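PDB 4JGL: hypothetical protein from Bacteroides eggerthii, which is of unknown function but adopts a streptavidin-like fold with two extra alpha helices and binds calcium ions. Local coordinates for residues His85-Val90 / Leu97-Lys102; Tyr24-Ile29 / Lys134-Cys139. All coordinates share one frame; numbering follows the deposited sequence. Where two conformers were deposited one is given.

Overall arrangement
Both contacts belong to the same curled antiparallel sheet of a streptavidin-like fold, on opposite sides of the chain's centre. Their own centres lie about 23 Å apart and their nearest atoms about 11 Å apart, so they do not touch. Along the chain the order is 24-29, then 85-90 and 97-102, then 134-139, so that contact 1 falls wholly between the two halves of contact 2. Contact 1 is local, pairing the two arms of the hairpin formed by strands 78-92 and 96-103. Contact 2 is long-range: it brings the first strand, 22-29, against the last, 135-140, and so closes the sheet on itself. Helix 158-165, near the C-terminus, packs beside contact 1.

Contact 1 of 2, residues His85-Val90 / Leu97-Lys102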
# COMPACT_ATOMS: atom_id res chain seq x y z
N HIS A 85 -1.97 9.60 6.34
CA HIS A 85 -2.89 10.37 5.53
C HIS A 85 -3.51 9.47 4.49
O HIS A 85 -3.01 8.39 4.21
CB HIS A 85 -2.17 11.55 4.87
CG HIS A 85 -1.86 12.65 5.82
ND1 HIS A 85 -0.84 12.56 6.74
CD2 HIS A 85 -2.47 13.84 6.04
CE1 HIS A 85 -0.83 13.66 7.48
NE2 HIS A 85 -1.80 14.46 7.07
N PHE A 86 -4.59 9.95 3.90
CA PHE A 86 -5.31 9.29 2.82
C PHE A 86 -5.43 10.24 1.65
O PHE A 86 -5.90 11.37 1.81
CB PHE A 86 -6.70 8.87 3.31
CG PHE A 86 -7.54 8.23 2.24
CD1 PHE A 86 -7.30 6.95 1.81
CD2 PHE A 86 -8.55 8.96 1.65
CE1 PHE A 86 -8.08 6.39 0.79
CE2 PHE A 86 -9.35 8.37 0.68
CZ PHE A 86 -9.08 7.11 0.25
N VAL A 87 -5.01 9.78 0.49
CA VAL A 87 -5.07 10.54 -0.73
C VAL A 87 -6.06 9.89 -1.66
O VAL A 87 -6.00 8.68 -1.88
CB VAL A 87 -3.71 10.58 -1.43
CG1 VAL A 87 -3.78 11.40 -2.72
CG2 VAL A 87 -2.63 11.12 -0.50
N MSE A 88 -6.99 10.67 -2.18
CA MSE A 88 -7.98 10.17 -3.12
C MSE A 88 -7.71 10.82 -4.47
O MSE A 88 -7.52 12.03 -4.55
CB MSE A 88 -9.38 10.49 -2.58
CG MSE A 88 -10.54 9.82 -3.29
SE MSE A 88 -12.24 9.98 -2.27
CE MSE A 88 -12.60 11.86 -2.61
N ILE A 89 -7.68 10.00 -5.53
CA ILE A 89 -7.39 10.44 -6.88
C ILE A 89 -8.53 10.01 -7.78
O ILE A 89 -8.71 8.81 -8.01
CB ILE A 89 -6.06 9.88 -7.40
CG1 ILE A 89 -4.93 10.22 -6.42
CG2 ILE A 89 -5.77 10.43 -8.80
CD1 ILE A 89 -3.53 9.76 -6.83
N VAL A 90 -9.34 10.97 -8.22
CA VAL A 90 -10.59 10.68 -8.89
C VAL A 90 -10.55 11.22 -10.32
O VAL A 90 -10.48 12.43 -10.50
CB VAL A 90 -11.80 11.29 -8.14
CG1 VAL A 90 -13.09 10.98 -8.86
CG2 VAL A 90 -11.86 10.77 -6.72
N LEU A 97 -7.77 14.97 -13.17
CA LEU A 97 -7.79 14.23 -11.90
C LEU A 97 -8.11 15.17 -10.77
O LEU A 97 -7.56 16.26 -10.69
CB LEU A 97 -6.45 13.60 -11.61
CG LEU A 97 -5.89 12.61 -12.61
CD1 LEU A 97 -4.50 12.22 -12.16
CD2 LEU A 97 -6.83 11.43 -12.76
N GLU A 98 -9.00 14.75 -9.88
CA GLU A 98 -9.22 15.43 -8.63
C GLU A 98 -8.40 14.72 -7.54
O GLU A 98 -8.60 13.53 -7.29
CB GLU A 98 -10.70 15.41 -8.24
CG GLU A 98 -11.61 16.10 -9.22
CD GLU A 98 -13.07 16.03 -8.83
OE1 GLU A 98 -13.45 15.30 -7.89
OE2 GLU A 98 -13.87 16.67 -9.50
N ILE A 99 -7.53 15.46 -6.88
CA ILE A 99 -6.66 14.92 -5.85
C ILE A 99 -6.97 15.63 -4.54
O ILE A 99 -6.90 16.86 -4.45
CB ILE A 99 -5.18 15.02 -6.21
CG1 ILE A 99 -4.88 14.24 -7.48
CG2 ILE A 99 -4.32 14.49 -5.08
CD1 ILE A 99 -3.45 14.31 -7.98
N THR A 100 -7.34 14.85 -3.53
CA THR A 100 -7.67 15.39 -2.22
C THR A 100 -6.96 14.58 -1.15
O THR A 100 -6.67 13.39 -1.35
CB THR A 100 -9.17 15.42 -1.96
OG1 THR A 100 -9.70 14.10 -2.03
CG2 THR A 100 -9.88 16.33 -2.93
N ILE A 101 -6.68 15.23 -0.03
CA ILE A 101 -5.91 14.64 1.04
C ILE A 101 -6.63 14.83 2.38
O ILE A 101 -7.18 15.91 2.63
CB ILE A 101 -4.50 15.26 1.09
CG1 ILE A 101 -3.80 15.14 -0.28
CG2 ILE A 101 -3.69 14.66 2.20
CD1 ILE A 101 -2.63 16.15 -0.49
N LYS A 102 -6.67 13.77 3.18
CA LYS A 102 -7.28 13.76 4.52
C LYS A 102 -6.27 13.17 5.50
O LYS A 102 -5.52 12.26 5.15
CB LYS A 102 -8.55 12.89 4.55
CG LYS A 102 -9.72 13.34 3.68
CD LYS A 102 -10.75 14.12 4.49
CE LYS A 102 -12.17 13.89 3.97
NZ LYS A 102 -13.23 14.28 4.96
O HOH W 1 -8.78 12.36 0.55
O HOH W 2 -10.21 13.40 -4.68
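Val87, Ile89, Ile99 and Ile101 mesh on one face of an antiparallel ladder, where the two strands run at 168° to each other. The backbones are zipped by reciprocal N-H...O bonds at three pairs, Phe86 with Lys102, Met88 with Thr100 and Val90 with Glu98. Ile99 can be followed along this face from CB outward. Its CB passes 4.1 Å from the carbonyl O of Met88. There it forks: CG2, anti to the backbone N, leads to Val87, meeting CG1 of that valine at 3.9 Å, while CG1 of Ile99 lies 4.1 Å from CG2 of Ile89. The tip, CD1, carries on alongside Ile89, 4.6 Å from its CG2. On the other face Thr100 turns OG1 in between its backbone N and carbonyl carbon (chi1 60°), where two waters meet it. One, 2.8 Å from Thr100 OG1, also donates to Met88 O at 3.0 Å; the second links the same hydroxyl to Phe86 O, so both waters bridge the strands. The apolar face is covered by helix 158-165, with Phe160 and Leu163 on Val87 and Leu163 on Ile101, while strand 64-75 pairs with the other edge of 85-90.

Contact 2 of 2, residues Tyr24-Ile29 / Lys134-Cys139; sequences YLMPAI and KYYYLC
Leu25 and Cys139 exchange both backbone bonds where strands 24-26 and 135-139 run antiparallel at 158°, and Ile29 and Tyr135 exchange two more; between them Pro27, lacking an N-H, only accepts, its O taking Tyr137 N at 3.0 Å. Tyr137 O instead receives a CA-H...O contact from Met26 CA at 3.1 Å. The selenomethionine Met26 lies side by side with Leu138, its bend at chi3 (65°) bringing CE to 3.5 Å from Leu138 CD2. Ala28 CB sits over one face of the Tyr136 ring, 4.2 Å from its centroid and offset toward the rim, a CH-pi contact; Met26 O meets the edge of the same ring, which also forms a cation-pi pair with Lys57. The side chains of Ile29 and Tyr137 cross at about a right angle, with Ile29 CB 3.8 Å from Tyr137 CE1. Tyr24 crosses Leu138, its CD1 3.7 Å from Leu138 CB, and its OH is hydrogen-bonded to Ser22 OG. An alanine in place of Tyr24 would probably leave Leu138 CB without its aromatic neighbour and Ser22 OG without this partner. Between side chains the contact is thus chiefly aromatic and aliphatic, its hydrogen bonds being those of the backbone, while Tyr24 OH and Tyr137 OH find partners beyond it: Tyr137 OH pairs with Ala31 O and Phe34 N, which ties the strand pair that closes the streptavidin-like sheet to the loop following strand 22-29.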
# COMPACT_ATOMS: atom_id res chain seq x y z
N TYR A 24 4.13 -4.42 -4.11
CA TYR A 24 3.44 -5.62 -3.66
C TYR A 24 2.04 -5.67 -4.18
O TYR A 24 1.33 -4.64 -4.20
CB TYR A 24 3.38 -5.70 -2.13
CG TYR A 24 4.73 -5.63 -1.49
CD1 TYR A 24 5.52 -6.76 -1.37
CD2 TYR A 24 5.24 -4.42 -1.07
CE1 TYR A 24 6.80 -6.69 -0.83
CE2 TYR A 24 6.52 -4.33 -0.58
CZ TYR A 24 7.28 -5.46 -0.41
OH TYR A 24 8.55 -5.38 0.09
N LEU A 25 1.59 -6.87 -4.55
CA LEU A 25 0.17 -7.13 -4.62
C LEU A 25 -0.31 -7.55 -3.23
O LEU A 25 0.42 -8.20 -2.48
CB LEU A 25 -0.12 -8.24 -5.62
CG LEU A 25 0.12 -7.86 -7.07
CD1 LEU A 25 -0.05 -9.09 -8.01
CD2 LEU A 25 -0.74 -6.70 -7.52
N MSE A 26 -1.54 -7.14 -2.90
CA MSE A 26 -2.08 -7.30 -1.55
C MSE A 26 -3.46 -7.96 -1.61
O MSE A 26 -4.49 -7.31 -1.39
CB MSE A 26 -2.18 -5.97 -0.82
CG MSE A 26 -0.83 -5.23 -0.70
SE MSE A 26 -0.95 -3.71 0.37
CE MSE A 26 -1.38 -4.59 2.09
N PRO A 27 -3.49 -9.26 -1.90
CA PRO A 27 -4.75 -9.99 -1.78
C PRO A 27 -5.13 -10.12 -0.30
O PRO A 27 -4.25 -10.10 0.57
CB PRO A 27 -4.41 -11.36 -2.38
CG PRO A 27 -2.97 -11.53 -2.09
CD PRO A 27 -2.36 -10.14 -2.22
N ALA A 28 -6.42 -10.27 -0.04
CA ALA A 28 -6.96 -10.49 1.28
C ALA A 28 -7.60 -11.87 1.32
O ALA A 28 -8.45 -12.17 0.50
CB ALA A 28 -7.97 -9.41 1.67
N ILE A 29 -7.20 -12.69 2.28
CA ILE A 29 -7.59 -14.11 2.36
C ILE A 29 -7.99 -14.45 3.79
O ILE A 29 -7.39 -13.94 4.74
CB ILE A 29 -6.40 -14.99 1.92
CG1 ILE A 29 -5.97 -14.59 0.52
CG2 ILE A 29 -6.72 -16.48 1.99
CD1 ILE A 29 -4.68 -15.22 0.04
N LYS A 134 -10.40 -10.70 7.01
CA LYS A 134 -9.36 -11.31 6.20
C LYS A 134 -7.98 -10.75 6.47
O LYS A 134 -7.82 -9.63 6.93
CB LYS A 134 -9.68 -11.16 4.72
CG LYS A 134 -10.97 -11.92 4.35
CD LYS A 134 -11.22 -11.92 2.88
CE LYS A 134 -12.42 -12.77 2.48
NZ LYS A 134 -12.74 -12.62 1.03
N TYR A 135 -6.98 -11.56 6.15
CA TYR A 135 -5.59 -11.17 6.25
C TYR A 135 -5.07 -10.64 4.93
O TYR A 135 -5.17 -11.33 3.92
CB TYR A 135 -4.73 -12.37 6.65
CG TYR A 135 -5.06 -12.92 8.02
CD1 TYR A 135 -4.50 -12.37 9.15
CD2 TYR A 135 -5.96 -13.97 8.18
CE1 TYR A 135 -4.79 -12.87 10.41
CE2 TYR A 135 -6.25 -14.46 9.43
CZ TYR A 135 -5.67 -13.92 10.54
OH TYR A 135 -5.98 -14.43 11.79
N TYR A 136 -4.51 -9.43 4.95
CA TYR A 136 -3.79 -8.94 3.80
C TYR A 136 -2.41 -9.58 3.75
O TYR A 136 -1.72 -9.70 4.76
CB TYR A 136 -3.63 -7.42 3.86
CG TYR A 136 -4.85 -6.67 3.40
CD1 TYR A 136 -5.15 -6.57 2.05
CD2 TYR A 136 -5.70 -6.06 4.31
CE1 TYR A 136 -6.29 -5.89 1.60
CE2 TYR A 136 -6.82 -5.37 3.87
CZ TYR A 136 -7.12 -5.29 2.52
OH TYR A 136 -8.26 -4.63 2.12
N TYR A 137 -1.99 -9.95 2.55
CA TYR A 137 -0.64 -10.39 2.28
C TYR A 137 0.11 -9.33 1.51
O TYR A 137 -0.50 -8.47 0.85
CB TYR A 137 -0.67 -11.68 1.46
CG TYR A 137 -1.16 -12.89 2.24
CD1 TYR A 137 -2.49 -13.03 2.61
CD2 TYR A 137 -0.29 -13.90 2.59
CE1 TYR A 137 -2.94 -14.15 3.29
CE2 TYR A 137 -0.73 -15.03 3.26
CZ TYR A 137 -2.06 -15.15 3.59
OH TYR A 137 -2.46 -16.28 4.28
N LEU A 138 1.44 -9.40 1.57
CA LEU A 138 2.31 -8.63 0.68
C LEU A 138 3.01 -9.66 -0.19
O LEU A 138 3.83 -10.44 0.29
CB LEU A 138 3.34 -7.81 1.45
CG LEU A 138 2.83 -6.74 2.40
CD1 LEU A 138 3.97 -6.01 3.07
CD2 LEU A 138 1.95 -5.76 1.71
N CYS A 139 2.73 -9.64 -1.49
CA CYS A 139 3.36 -10.49 -2.49
C CYS A 139 4.21 -9.62 -3.38
O CYS A 139 3.69 -8.74 -4.07
CB CYS A 139 2.30 -11.23 -3.30
SG CYS A 139 1.16 -12.23 -2.31
O HOH W 3 -10.71 -10.97 -1.19